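Local coordinates for EF-P arginine 32 rhamnosyl-transferase (Pseudomonas putida KT2440, PDB 5NV8), which belongs to the EarP family of rhamnosyltransferases and has two Rossmann-like halves, consistent with the GT-B glycosyltransferase fold, at residues A38-A43 / L164-L169; L190-V195 / T259-P264; A198-L203 / W276-N281; G296-W301 / E360-A365. One frame throughout, in Å; residues are numbered along the deposited sequence.

Contact 1. Residues A38-A43 / L164-L169; sequences ARQLVA and LREGSL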
loop_
_atom_site.group_PDB
_atom_site.type_symbol
_atom_site.label_atom_id
_atom_site.label_comp_id
_atom_site.label_asym_id
_atom_site.label_seq_id
_atom_site.Cartn_x
_atom_site.Cartn_y
_atom_site.Cartn_z
ATOM N N ALA A 38 8.233 14.294 1.844
ATOM C CA ALA A 38 8.451 15.738 1.770
ATOM C C ALA A 38 7.380 16.514 2.529
ATOM O O ALA A 38 7.689 17.507 3.198
ATOM C CB ALA A 38 8.504 16.186 0.310
ATOM N N ARG A 39 6.115 16.091 2.435
ATOM C CA ARG A 39 5.066 16.763 3.197
ATOM C C ARG A 39 5.261 16.562 4.694
ATOM O O ARG A 39 4.999 17.471 5.489
ATOM C CB ARG A 39 3.684 16.253 2.790
ATOM C CG ARG A 39 3.435 16.171 1.308
ATOM C CD ARG A 39 1.962 15.911 1.029
ATOM N NE ARG A 39 1.420 14.794 1.800
ATOM C CZ ARG A 39 1.418 13.531 1.385
ATOM N NH1 ARG A 39 1.932 13.218 0.203
ATOM N NH2 ARG A 39 0.901 12.578 2.148
ATOM N N GLN A 40 5.716 15.373 5.093
ATOM C CA GLN A 40 5.833 15.057 6.511
ATOM C C GLN A 40 6.930 15.878 7.180
ATOM O O GLN A 40 6.758 16.341 8.312
ATOM C CB GLN A 40 6.089 13.561 6.687
ATOM C CG GLN A 40 5.927 13.072 8.115
ATOM C CD GLN A 40 6.003 11.563 8.231
ATOM O OE1 GLN A 40 6.539 10.884 7.354
ATOM N NE2 GLN A 40 5.472 11.030 9.322
ATOM N N LEU A 41 8.065 16.073 6.501
ATOM C CA LEU A 41 9.149 16.853 7.091
ATOM C C LEU A 41 8.810 18.331 7.201
ATOM O O LEU A 41 9.418 19.035 8.015
ATOM C CB LEU A 41 10.440 16.688 6.291
ATOM C CG LEU A 41 10.883 15.265 5.967
ATOM C CD1 LEU A 41 11.756 15.270 4.723
ATOM C CD2 LEU A 41 11.605 14.642 7.152
ATOM N N VAL A 42 7.870 18.819 6.393
ATOM C CA VAL A 42 7.360 20.172 6.578
ATOM C C VAL A 42 6.333 20.205 7.701
ATOM O O VAL A 42 6.425 21.019 8.627
ATOM C CB VAL A 42 6.761 20.703 5.264
ATOM C CG1 VAL A 42 6.033 22.014 5.516
ATOM C CG2 VAL A 42 7.837 20.871 4.210
ATOM N N ALA A 43 5.348 19.307 7.643
ATOM C CA ALA A 43 4.191 19.416 8.524
ATOM C C ALA A 43 4.541 19.066 9.964
ATOM O O ALA A 43 4.121 19.762 10.894
ATOM C CB ALA A 43 3.063 18.520 8.014
ATOM N N LEU A 164 7.592 5.066 6.833
ATOM C CA LEU A 164 6.879 6.337 6.818
ATOM C C LEU A 164 5.509 6.165 7.459
ATOM O O LEU A 164 4.692 5.362 6.995
ATOM C CB LEU A 164 6.741 6.859 5.390
ATOM C CG LEU A 164 8.052 7.153 4.664
ATOM C CD1 LEU A 164 7.857 7.058 3.163
ATOM C CD2 LEU A 164 8.588 8.522 5.063
ATOM N N ARG A 165 5.261 6.919 8.526
ATOM C CA ARG A 165 3.981 6.873 9.227
ATOM C C ARG A 165 3.711 8.261 9.784
ATOM O O ARG A 165 4.439 8.731 10.664
ATOM C CB ARG A 165 3.997 5.825 10.336
ATOM C CG ARG A 165 2.628 5.475 10.902
ATOM C CD ARG A 165 2.738 4.832 12.284
ATOM N NE ARG A 165 3.712 5.500 13.148
ATOM C CZ ARG A 165 4.900 4.998 13.469
ATOM N NH1 ARG A 165 5.283 3.829 12.977
ATOM N NH2 ARG A 165 5.716 5.675 14.264
ATOM N N GLU A 166 2.677 8.913 9.259
ATOM C CA GLU A 166 2.276 10.224 9.749
ATOM C C GLU A 166 1.825 10.141 11.205
ATOM O O GLU A 166 1.236 9.148 11.641
ATOM C CB GLU A 166 1.149 10.795 8.882
ATOM C CG GLU A 166 1.497 10.976 7.405
ATOM C CD GLU A 166 1.450 9.689 6.597
ATOM O OE1 GLU A 166 1.308 8.596 7.184
ATOM O OE2 GLU A 166 1.571 9.772 5.359
ATOM N N GLY A 167 2.097 11.216 11.952
ATOM C CA GLY A 167 1.796 11.226 13.376
ATOM C C GLY A 167 0.342 10.943 13.709
ATOM O O GLY A 167 0.051 10.276 14.706
ATOM N N SER A 168 -0.588 11.432 12.886
ATOM C CA SER A 168 -2.014 11.291 13.165
ATOM C C SER A 168 -2.700 10.276 12.254
ATOM O O SER A 168 -3.930 10.261 12.170
ATOM C CB SER A 168 -2.713 12.646 13.051
ATOM O OG SER A 168 -2.770 13.078 11.702
ATOM N N LEU A 169 -1.932 9.420 11.578
ATOM C CA LEU A 169 -2.529 8.504 10.611
ATOM C C LEU A 169 -3.418 7.472 11.297
ATOM O O LEU A 169 -4.582 7.295 10.921
ATOM C CB LEU A 169 -1.435 7.813 9.797
ATOM C CG LEU A 169 -1.951 6.814 8.762
ATOM C CD1 LEU A 169 -2.824 7.523 7.746
ATOM C CD2 LEU A 169 -0.795 6.103 8.078
#

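Contact 2. Residues L190-V195 / T259-P264; sequences LGVDLV and TVQVLP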
loop_
_atom_site.group_PDB
_atom_site.type_symbol
_atom_site.label_atom_id
_atom_site.label_comp_id
_atom_site.label_asym_id
_atom_site.label_seq_id
_atom_site.Cartn_x
_atom_site.Cartn_y
_atom_site.Cartn_z
ATOM N N LEU A 190 -17.126 8.372 -4.830
ATOM C CA LEU A 190 -16.339 7.773 -5.900
ATOM C C LEU A 190 -17.194 7.016 -6.907
ATOM O O LEU A 190 -16.649 6.280 -7.736
ATOM C CB LEU A 190 -15.274 6.843 -5.312
ATOM C CG LEU A 190 -13.873 7.430 -5.113
ATOM C CD1 LEU A 190 -13.922 8.721 -4.303
ATOM C CD2 LEU A 190 -12.953 6.414 -4.453
ATOM N N GLY A 191 -18.512 7.181 -6.859
ATOM C CA GLY A 191 -19.394 6.482 -7.779
ATOM C C GLY A 191 -19.506 4.996 -7.515
ATOM O O GLY A 191 -19.615 4.209 -8.464
ATOM N N VAL A 192 -19.487 4.592 -6.246
ATOM C CA VAL A 192 -19.523 3.189 -5.852
ATOM C C VAL A 192 -20.816 2.946 -5.085
ATOM O O VAL A 192 -21.056 3.574 -4.047
ATOM C CB VAL A 192 -18.305 2.803 -4.997
ATOM C CG1 VAL A 192 -18.510 1.435 -4.361
ATOM C CG2 VAL A 192 -17.033 2.831 -5.831
ATOM N N ASP A 193 -21.648 2.040 -5.597
ATOM C CA ASP A 193 -22.843 1.575 -4.895
ATOM C C ASP A 193 -22.507 0.219 -4.286
ATOM O O ASP A 193 -22.540 -0.807 -4.971
ATOM C CB ASP A 193 -24.041 1.489 -5.836
ATOM C CG ASP A 193 -25.355 1.320 -5.094
ATOM O OD1 ASP A 193 -25.327 1.110 -3.862
ATOM O OD2 ASP A 193 -26.420 1.391 -5.744
ATOM N N LEU A 194 -22.187 0.222 -2.994
ATOM C CA LEU A 194 -21.745 -0.988 -2.310
ATOM C C LEU A 194 -22.818 -2.067 -2.367
ATOM O O LEU A 194 -23.986 -1.819 -2.049
ATOM C CB LEU A 194 -21.393 -0.655 -0.857
ATOM C CG LEU A 194 -20.741 -1.700 0.056
ATOM C CD1 LEU A 194 -21.788 -2.522 0.806
ATOM C CD2 LEU A 194 -19.786 -2.601 -0.718
ATOM N N VAL A 195 -22.421 -3.266 -2.783
ATOM C CA VAL A 195 -23.326 -4.414 -2.807
ATOM C C VAL A 195 -23.594 -4.828 -1.365
ATOM O O VAL A 195 -22.648 -5.157 -0.636
ATOM C CB VAL A 195 -22.744 -5.578 -3.626
ATOM C CG1 VAL A 195 -23.711 -6.749 -3.649
ATOM C CG2 VAL A 195 -22.420 -5.129 -5.042
ATOM N N THR A 259 -18.670 -8.686 -8.545
ATOM C CA THR A 259 -18.984 -7.463 -9.273
ATOM C C THR A 259 -17.706 -6.642 -9.381
ATOM O O THR A 259 -17.134 -6.237 -8.363
ATOM C CB THR A 259 -20.093 -6.665 -8.578
ATOM O OG1 THR A 259 -21.359 -7.289 -8.824
ATOM C CG2 THR A 259 -20.137 -5.248 -9.108
ATOM N N VAL A 260 -17.247 -6.419 -10.607
ATOM C CA VAL A 260 -15.983 -5.740 -10.872
ATOM C C VAL A 260 -16.265 -4.268 -11.134
ATOM O O VAL A 260 -17.264 -3.923 -11.772
ATOM C CB VAL A 260 -15.244 -6.404 -12.053
ATOM C CG1 VAL A 260 -15.752 -5.896 -13.404
ATOM C CG2 VAL A 260 -13.751 -6.192 -11.926
ATOM N N GLN A 261 -15.398 -3.394 -10.622
ATOM C CA GLN A 261 -15.575 -1.956 -10.794
ATOM C C GLN A 261 -14.225 -1.285 -10.989
ATOM O O GLN A 261 -13.278 -1.563 -10.248
ATOM C CB GLN A 261 -16.301 -1.324 -9.600
ATOM C CG GLN A 261 -16.727 0.120 -9.857
ATOM C CD GLN A 261 -17.670 0.670 -8.799
ATOM O OE1 GLN A 261 -17.760 0.143 -7.690
ATOM N NE2 GLN A 261 -18.377 1.743 -9.141
ATOM N N VAL A 262 -14.154 -0.392 -11.975
ATOM C CA VAL A 262 -12.928 0.318 -12.328
ATOM C C VAL A 262 -12.962 1.706 -11.702
ATOM O O VAL A 262 -13.915 2.468 -11.911
ATOM C CB VAL A 262 -12.758 0.409 -13.853
ATOM C CG1 VAL A 262 -11.323 0.769 -14.204
ATOM C CG2 VAL A 262 -13.161 -0.903 -14.511
ATOM N N LEU A 263 -11.920 2.039 -10.948
ATOM C CA LEU A 263 -11.792 3.315 -10.261
ATOM C C LEU A 263 -10.790 4.224 -10.966
ATOM O O LEU A 263 -9.904 3.753 -11.686
ATOM C CB LEU A 263 -11.346 3.102 -8.807
ATOM C CG LEU A 263 -12.342 2.457 -7.841
ATOM C CD1 LEU A 263 -11.780 2.456 -6.431
ATOM C CD2 LEU A 263 -13.683 3.177 -7.888
ATOM N N PRO A 264 -10.908 5.533 -10.792
ATOM C CA PRO A 264 -9.886 6.452 -11.300
ATOM C C PRO A 264 -8.721 6.543 -10.319
ATOM O O PRO A 264 -8.741 5.967 -9.234
ATOM C CB PRO A 264 -10.636 7.780 -11.407
ATOM C CG PRO A 264 -11.649 7.707 -10.316
ATOM C CD PRO A 264 -12.062 6.253 -10.224
HETATM O O HOH W 1 -20.990 0.341 -7.237
#

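Contact 3. Residues A198-L203 / W276-N281; sequences ALLISL and WSCDFN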
loop_
_atom_site.group_PDB
_atom_site.type_symbol
_atom_site.label_atom_id
_atom_site.label_comp_id
_atom_site.label_asym_id
_atom_site.label_seq_id
_atom_site.Cartn_x
_atom_site.Cartn_y
_atom_site.Cartn_z
ATOM N N ALA A 198 -21.672 -7.685 0.843
ATOM C CA ALA A 198 -20.579 -8.162 0.009
ATOM C C ALA A 198 -19.226 -7.858 0.641
ATOM O O ALA A 198 -19.041 -6.836 1.307
ATOM C CB ALA A 198 -20.640 -7.533 -1.383
ATOM N N LEU A 199 -18.278 -8.770 0.420
ATOM C CA LEU A 199 -16.891 -8.539 0.806
ATOM C C LEU A 199 -16.254 -7.532 -0.147
ATOM O O LEU A 199 -16.321 -7.698 -1.368
ATOM C CB LEU A 199 -16.112 -9.859 0.792
ATOM C CG LEU A 199 -14.711 -9.855 1.415
ATOM C CD1 LEU A 199 -14.790 -9.935 2.933
ATOM C CD2 LEU A 199 -13.863 -10.994 0.856
ATOM N N LEU A 200 -15.645 -6.482 0.404
ATOM C CA LEU A 200 -15.091 -5.388 -0.389
ATOM C C LEU A 200 -13.583 -5.589 -0.483
ATOM O O LEU A 200 -12.906 -5.675 0.546
ATOM C CB LEU A 200 -15.430 -4.032 0.242
ATOM C CG LEU A 200 -15.404 -2.752 -0.611
ATOM C CD1 LEU A 200 -16.368 -2.841 -1.797
ATOM C CD2 LEU A 200 -15.681 -1.486 0.210
ATOM N N ILE A 201 -13.068 -5.693 -1.707
ATOM C CA ILE A 201 -11.666 -5.994 -1.976
ATOM C C ILE A 201 -11.125 -4.951 -2.941
ATOM O O ILE A 201 -11.680 -4.761 -4.029
ATOM C CB ILE A 201 -11.482 -7.408 -2.565
ATOM C CG1 ILE A 201 -11.995 -8.480 -1.603
ATOM C CG2 ILE A 201 -10.019 -7.634 -2.947
ATOM C CD1 ILE A 201 -11.896 -9.888 -2.182
ATOM N N SER A 202 -10.068 -4.258 -2.539
ATOM C CA SER A 202 -9.325 -3.397 -3.446
ATOM C C SER A 202 -8.139 -4.172 -4.005
ATOM O O SER A 202 -7.468 -4.912 -3.280
ATOM C CB SER A 202 -8.838 -2.115 -2.755
ATOM O OG SER A 202 -7.828 -2.374 -1.795
ATOM N N LEU A 203 -7.887 -4.013 -5.301
ATOM C CA LEU A 203 -6.779 -4.702 -5.952
ATOM C C LEU A 203 -5.988 -3.704 -6.780
ATOM O O LEU A 203 -6.539 -3.049 -7.674
ATOM C CB LEU A 203 -7.270 -5.864 -6.823
ATOM C CG LEU A 203 -6.342 -6.287 -7.962
ATOM C CD1 LEU A 203 -5.111 -6.978 -7.396
ATOM C CD2 LEU A 203 -7.063 -7.220 -8.915
ATOM N N TRP A 276 -8.858 1.808 4.029
ATOM C CA TRP A 276 -9.600 1.707 5.280
ATOM C C TRP A 276 -11.019 1.187 5.077
ATOM O O TRP A 276 -11.623 0.688 6.032
ATOM C CB TRP A 276 -9.650 3.072 5.976
ATOM C CG TRP A 276 -8.306 3.700 6.207
ATOM C CD1 TRP A 276 -7.091 3.073 6.190
ATOM C CD2 TRP A 276 -8.038 5.082 6.488
ATOM N NE1 TRP A 276 -6.088 3.977 6.446
ATOM C CE2 TRP A 276 -6.642 5.217 6.629
ATOM C CE3 TRP A 276 -8.844 6.217 6.634
ATOM C CZ2 TRP A 276 -6.035 6.439 6.911
ATOM C CZ3 TRP A 276 -8.238 7.430 6.914
ATOM C CH2 TRP A 276 -6.848 7.531 7.051
ATOM N N SER A 277 -11.560 1.284 3.860
ATOM C CA SER A 277 -12.957 0.952 3.611
ATOM C C SER A 277 -13.181 -0.517 3.273
ATOM O O SER A 277 -14.265 -1.043 3.549
ATOM C CB SER A 277 -13.501 1.827 2.478
ATOM O OG SER A 277 -13.766 3.144 2.942
ATOM N N CYS A 278 -12.189 -1.187 2.700
ATOM C CA CYS A 278 -12.335 -2.546 2.201
ATOM C C CYS A 278 -11.923 -3.567 3.261
ATOM O O CYS A 278 -11.136 -3.281 4.166
ATOM C CB CYS A 278 -11.487 -2.740 0.940
ATOM S SG CYS A 278 -11.734 -1.514 -0.343
ATOM N N ASP A 279 -12.459 -4.782 3.126
ATOM C CA ASP A 279 -12.129 -5.867 4.041
ATOM C C ASP A 279 -10.873 -6.626 3.633
ATOM O O ASP A 279 -10.370 -7.431 4.426
ATOM C CB ASP A 279 -13.309 -6.838 4.150
ATOM C CG ASP A 279 -14.615 -6.128 4.449
ATOM O OD1 ASP A 279 -14.699 -5.447 5.493
ATOM O OD2 ASP A 279 -15.551 -6.239 3.629
ATOM N N PHE A 280 -10.359 -6.388 2.426
ATOM C CA PHE A 280 -9.134 -7.021 1.952
ATOM C C PHE A 280 -8.498 -6.109 0.913
ATOM O O PHE A 280 -9.172 -5.678 -0.026
ATOM C CB PHE A 280 -9.416 -8.403 1.355
ATOM C CG PHE A 280 -8.177 -9.185 1.020
ATOM C CD1 PHE A 280 -7.419 -9.768 2.023
ATOM C CD2 PHE A 280 -7.774 -9.342 -0.297
ATOM C CE1 PHE A 280 -6.278 -10.491 1.719
ATOM C CE2 PHE A 280 -6.635 -10.064 -0.608
ATOM C CZ PHE A 280 -5.886 -10.638 0.402
ATOM N N ASN A 281 -7.212 -5.817 1.082
ATOM C CA ASN A 281 -6.513 -4.861 0.229
ATOM C C ASN A 281 -5.313 -5.533 -0.422
ATOM O O ASN A 281 -4.375 -5.942 0.269
ATOM C CB ASN A 281 -6.070 -3.636 1.031
ATOM C CG ASN A 281 -7.244 -2.841 1.574
ATOM O OD1 ASN A 281 -7.980 -2.200 0.820
ATOM N ND2 ASN A 281 -7.411 -2.860 2.890
#

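Contact 4. Residues G296-W301 / E360-A365; sequences GQPMLW and ELQQHA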
loop_
_atom_site.group_PDB
_atom_site.type_symbol
_atom_site.label_atom_id
_atom_site.label_comp_id
_atom_site.label_asym_id
_atom_site.label_seq_id
_atom_site.Cartn_x
_atom_site.Cartn_y
_atom_site.Cartn_z
ATOM N N GLY A 296 -4.574 -1.845 8.590
ATOM C CA GLY A 296 -4.952 -2.819 9.594
ATOM C C GLY A 296 -5.866 -3.939 9.135
ATOM O O GLY A 296 -6.239 -4.781 9.961
ATOM N N GLN A 297 -6.236 -3.988 7.857
ATOM C CA GLN A 297 -7.100 -5.040 7.339
ATOM C C GLN A 297 -6.277 -6.137 6.677
ATOM O O GLN A 297 -5.108 -5.929 6.339
ATOM C CB GLN A 297 -8.100 -4.460 6.330
ATOM C CG GLN A 297 -8.844 -3.237 6.830
ATOM C CD GLN A 297 -9.948 -3.590 7.808
ATOM O OE1 GLN A 297 -9.691 -3.837 8.987
ATOM N NE2 GLN A 297 -11.186 -3.610 7.324
ATOM N N PRO A 298 -6.847 -7.333 6.498
ATOM C CA PRO A 298 -6.140 -8.380 5.751
ATOM C C PRO A 298 -5.721 -7.879 4.376
ATOM O O PRO A 298 -6.458 -7.149 3.712
ATOM C CB PRO A 298 -7.177 -9.504 5.653
ATOM C CG PRO A 298 -8.023 -9.324 6.855
ATOM C CD PRO A 298 -8.101 -7.835 7.090
ATOM N N MET A 299 -4.522 -8.270 3.950
ATOM C CA MET A 299 -3.914 -7.662 2.777
ATOM C C MET A 299 -3.170 -8.704 1.952
ATOM O O MET A 299 -3.013 -9.861 2.351
ATOM C CB MET A 299 -2.949 -6.536 3.169
ATOM C CG MET A 299 -2.074 -6.873 4.363
ATOM S SD MET A 299 -1.166 -5.444 4.965
ATOM C CE MET A 299 -0.198 -5.059 3.514
ATOM N N LEU A 300 -2.701 -8.264 0.787
ATOM C CA LEU A 300 -1.911 -9.085 -0.117
ATOM C C LEU A 300 -0.902 -8.191 -0.824
ATOM O O LEU A 300 -1.202 -7.036 -1.136
ATOM C CB LEU A 300 -2.800 -9.801 -1.138
ATOM C CG LEU A 300 -2.122 -10.815 -2.061
ATOM C CD1 LEU A 300 -1.262 -11.784 -1.263
ATOM C CD2 LEU A 300 -3.171 -11.566 -2.878
ATOM N N TRP A 301 0.288 -8.734 -1.076
ATOM C CA TRP A 301 1.404 -7.984 -1.635
ATOM C C TRP A 301 1.830 -8.592 -2.963
ATOM O O TRP A 301 1.855 -9.817 -3.116
ATOM C CB TRP A 301 2.586 -7.970 -0.663
ATOM C CG TRP A 301 3.725 -7.068 -1.048
ATOM C CD1 TRP A 301 3.667 -5.948 -1.829
ATOM C CD2 TRP A 301 5.094 -7.208 -0.651
ATOM N NE1 TRP A 301 4.917 -5.388 -1.948
ATOM C CE2 TRP A 301 5.810 -6.142 -1.234
ATOM C CE3 TRP A 301 5.785 -8.135 0.137
ATOM C CZ2 TRP A 301 7.180 -5.977 -1.052
ATOM C CZ3 TRP A 301 7.146 -7.970 0.317
ATOM C CH2 TRP A 301 7.830 -6.898 -0.276
ATOM N N GLU A 360 -8.989 -15.069 12.457
ATOM C CA GLU A 360 -7.582 -15.062 12.843
ATOM C C GLU A 360 -6.781 -14.078 11.999
ATOM O O GLU A 360 -5.925 -13.356 12.523
ATOM C CB GLU A 360 -6.993 -16.469 12.722
ATOM C CG GLU A 360 -6.876 -17.218 14.039
ATOM C CD GLU A 360 -5.690 -18.167 14.071
ATOM O OE1 GLU A 360 -5.749 -19.227 13.414
ATOM O OE2 GLU A 360 -4.695 -17.851 14.756
ATOM N N LEU A 361 -7.045 -14.033 10.690
ATOM C CA LEU A 361 -6.297 -13.130 9.819
ATOM C C LEU A 361 -6.674 -11.675 10.070
ATOM O O LEU A 361 -5.819 -10.786 9.988
ATOM C CB LEU A 361 -6.525 -13.505 8.355
ATOM C CG LEU A 361 -6.117 -14.925 7.952
ATOM C CD1 LEU A 361 -6.150 -15.090 6.441
ATOM C CD2 LEU A 361 -4.741 -15.265 8.499
ATOM N N GLN A 362 -7.950 -11.415 10.374
ATOM C CA GLN A 362 -8.381 -10.061 10.710
ATOM C C GLN A 362 -7.632 -9.535 11.930
ATOM O O GLN A 362 -7.115 -8.410 11.922
ATOM C CB GLN A 362 -9.889 -10.039 10.964
ATOM C CG GLN A 362 -10.752 -10.143 9.719
ATOM C CD GLN A 362 -12.226 -9.959 10.026
ATOM O OE1 GLN A 362 -13.015 -10.901 9.936
ATOM N NE2 GLN A 362 -12.606 -8.740 10.393
ATOM N N GLN A 363 -7.575 -10.337 12.996
ATOM C CA GLN A 363 -6.875 -9.916 14.205
ATOM C C GLN A 363 -5.375 -9.801 13.962
ATOM O O GLN A 363 -4.721 -8.902 14.502
ATOM C CB GLN A 363 -7.167 -10.896 15.343
ATOM C CG GLN A 363 -6.888 -10.352 16.740
ATOM C CD GLN A 363 -8.008 -9.474 17.271
ATOM O OE1 GLN A 363 -8.359 -8.462 16.665
ATOM N NE2 GLN A 363 -8.574 -9.859 18.408
ATOM N N HIS A 364 -4.818 -10.698 13.143
ATOM C CA HIS A 364 -3.386 -10.662 12.861
ATOM C C HIS A 364 -2.992 -9.380 12.136
ATOM O O HIS A 364 -1.926 -8.811 12.399
ATOM C CB HIS A 364 -2.989 -11.885 12.037
ATOM C CG HIS A 364 -1.512 -12.036 11.856
ATOM N ND1 HIS A 364 -0.691 -12.530 12.846
ATOM C CD2 HIS A 364 -0.710 -11.762 10.801
ATOM C CE1 HIS A 364 0.555 -12.554 12.409
ATOM N NE2 HIS A 364 0.572 -12.092 11.171
ATOM N N ALA A 365 -3.840 -8.910 11.217
ATOM C CA ALA A 365 -3.529 -7.685 10.488
ATOM C C ALA A 365 -3.568 -6.468 11.406
ATOM O O ALA A 365 -2.749 -5.553 11.264
ATOM C CB ALA A 365 -4.498 -7.513 9.319
HETATM O O HOH W 2 -8.318 -6.465 10.348
HETATM O O HOH W 3 -11.176 -6.897 9.779
#

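Contact 1. Residues A38-A43 / L164-L169
Gln40 NE2 donates to the backbone carbonyl of Arg165, Gln40 NE2 to Arg165 O being 2.9 Å, and this bond ties helix 30-43 of the N-terminal Rossmann-like half to the segment that leads into helix 169-177. The bond is bent, with an N-H...O angle of 134°, and the donor lies above the carbonyl plane, 60° out of it, while Arg165 O lies close to the plane of the Gln40 amide. CG of Gln40 is anti to the backbone N (chi1 -167°) and the chain beyond it is extended, a shape that carries the amide across a backbone separation of 6.8 Å between Gln40 CA and Glu166 CA. Gln40 NE2 also has Glu166 CA at 3.3 Å. Glu44, just beyond the helical segment, reinforces the join: its OE2 accepts from Gly167 N and, weakly, from Gln40 NE2. A looser electrostatic element lies alongside. Arg39 NH2 and Glu166 OE2 are 4.3 Å apart, oppositely charged but too distant for a salt bridge, and the carboxylate is oblique to the guanidinium. Their firmer partners are other residues: Arg39 NH1 bonds Gln268, and Glu166 forms salt bridges with Arg36 and Arg291. Glu166 to Leu169 forms a type I beta turn, with Leu169 N donating to Glu166 O at 3.2 Å. The contact is small, 178 Å² buried in all; at the other end of the Gln40 amide the polar OE1 packs on a methyl, Gln40 OE1 to Leu164 CD2 being 3.9 Å.

Contact 2. Residues L190-V195 / T259-P264
The Gln261 amide is bonded at both ends toward segment 190-195. Its oxygen is reached through a water, which donates to Gln261 OE1 at 3.3 Å and to Asp193 O at 3.0 Å; OE1 also accepts from His226 NE2 of strand 225-230. At the other end, Gln261 NE2 lies 2.8 Å from Gly191 O, but the N-H...O angle of 125° makes this a weak hydrogen bond. CG of Gln261 is anti to the backbone N (chi1 -170°) and the chain beyond is extended, which carries the amide away from the strand. The segments run nearly antiparallel, their directions 171° apart, yet even their nearest CA atoms, Leu190 CA and Leu263 CA, are 7.7 Å apart. They are therefore not paired as strands. In this C-terminal Rossmann-like half, the connection between helix 180-189 and strand 199-203 passes over strands 258-263 and 225-230, and side chains fill the gap. Val192 CG2 lies 3.9 Å from Leu263 CD2, the apolar pair, and 3.3 Å from the polar Gln261 OE1. The Val192, Gln261 and Leu263 side chains all touch Leu228 of the neighbouring strand. Val195 N donates to His226 ND1, which leaves NE2 as the probable site of the imidazole proton and fits its bond to OE1. The Gln261 amide thus probably has a defined sense, since flipping it would put OE1 against Gly191 O and NE2 against the probable N-H of His226.

Contact 3. Residues A198-L203 / W276-N281
Leu200 O takes two backbone donors, Asp279 N at 2.8 Å and Phe280 N at 3.2 Å, where strand 199-203 meets parallel strand 280-284 in the Rossmann-like sheet. Helix 268-277 ends just before this point, completing a beta-alpha-beta crossover from strand 258-263. The next rung is regular: Ser202 N donates to Phe280 O at 3.0 Å.

Packing is close on both faces here. On one, Cys278 SG lies 3.8 Å from Ser202 CB and also touches Leu200 CG, while Leu200 CD2 reaches Ser277 O. On the other, Ile201 CG2 meets the Phe280 ring at its edge, in plane, 3.9 Å from CD2; Trp351 of helix 347-355 packs edge-to-face on the same ring.

Toward Ala198 the strands give way to side-chain contacts and the residues become partly exposed. Asp279 still grips the start of the strand, its OD2 accepting from Leu200 N in a nearly straight bond (175°), met on the anti side of the carboxylate. Leu199 CD1 rests 3.6 Å from Asp279 CB, the two side chains passing at a slant.

The buried end is held by side chains as well. Ser202 OG lies between the backbone N and the carbonyl carbon (chi1 69°) and donates to Asn281 OD1 at 2.6 Å, in the carbonyl plane and on a lone pair, while Asn281 ND2 bonds Leu275 O.

Contact 4. Residues G296-W301 / E360-A365
Ala365 turns its CB toward the Gly296-Pro298 backbone, where the methyl meets two successive carbonyl oxygens: Gly296 O lies 3.3 Å from Ala365 CB, and Gln297 O lies 3.4 Å from it. Ala365 CB is also 3.7 Å from Pro298 N, so the small side chain fits closely against the peptide that follows helix 287-295. The backbones come close as a result, with Gly296 CA and Ala365 CA 5.1 Å apart. Gly296, the first residue past that helix, has a positive phi (81°), a conformation that favours glycine, and the chain goes on from it to strand 299-302.

Beside this, the Pro298 ring and the Gln362 side chain pass at a slant. Pro298 CG is 3.9 Å from Gln362 CA and 4.0 Å from Gln362 CG. CG of Gln362 is anti to the carbonyl carbon (chi1 -74°), which places it beside the backbone N and within touch of the ring; the rest of that side chain is extended. Gln297 has its CB directed away from helix 358-373, and its NE2 bonds Cys278 O.

Direct hydrogen bonds between the segments are lacking, and water supplies the polar link. One water lies 2.7 Å from Gly296 O and close to Gln362 O as well, although it has more acceptors in reach than protons to give, so not every one can be satisfied at once. Helix 358-373 thus packs, through Ala365, on the Gly296-Pro298 segment before the outermost strand 299-302, a helix-on-sheet layer of the C-terminal Rossmann-like half of a probable GT-B fold.

In the fold
Contacts 2, 3 and 4 all reach the six-stranded mixed sheet, whereas contact 1 joins the helix 30-43 region to the segment entering helix 169-177. Contact 3 is the buried one, dominated by backbone hydrogen bonds; the other three are partly buried and lean on single side chains, waters or van der Waals contact. Contacts 3 and 4 share neighbouring strands, Asn281 O lying 2.9 Å from Leu300 N, and contact 2 touches contact 3 through Leu194 and Leu200. Contact 1 meets contact 3 where Leu169 CD1 packs on Trp276 CZ2. Contacts 1 and 4, their nearest atoms about 9 Å apart, differ in chemistry: a polar glutamine join against an apolar alanine and proline fit.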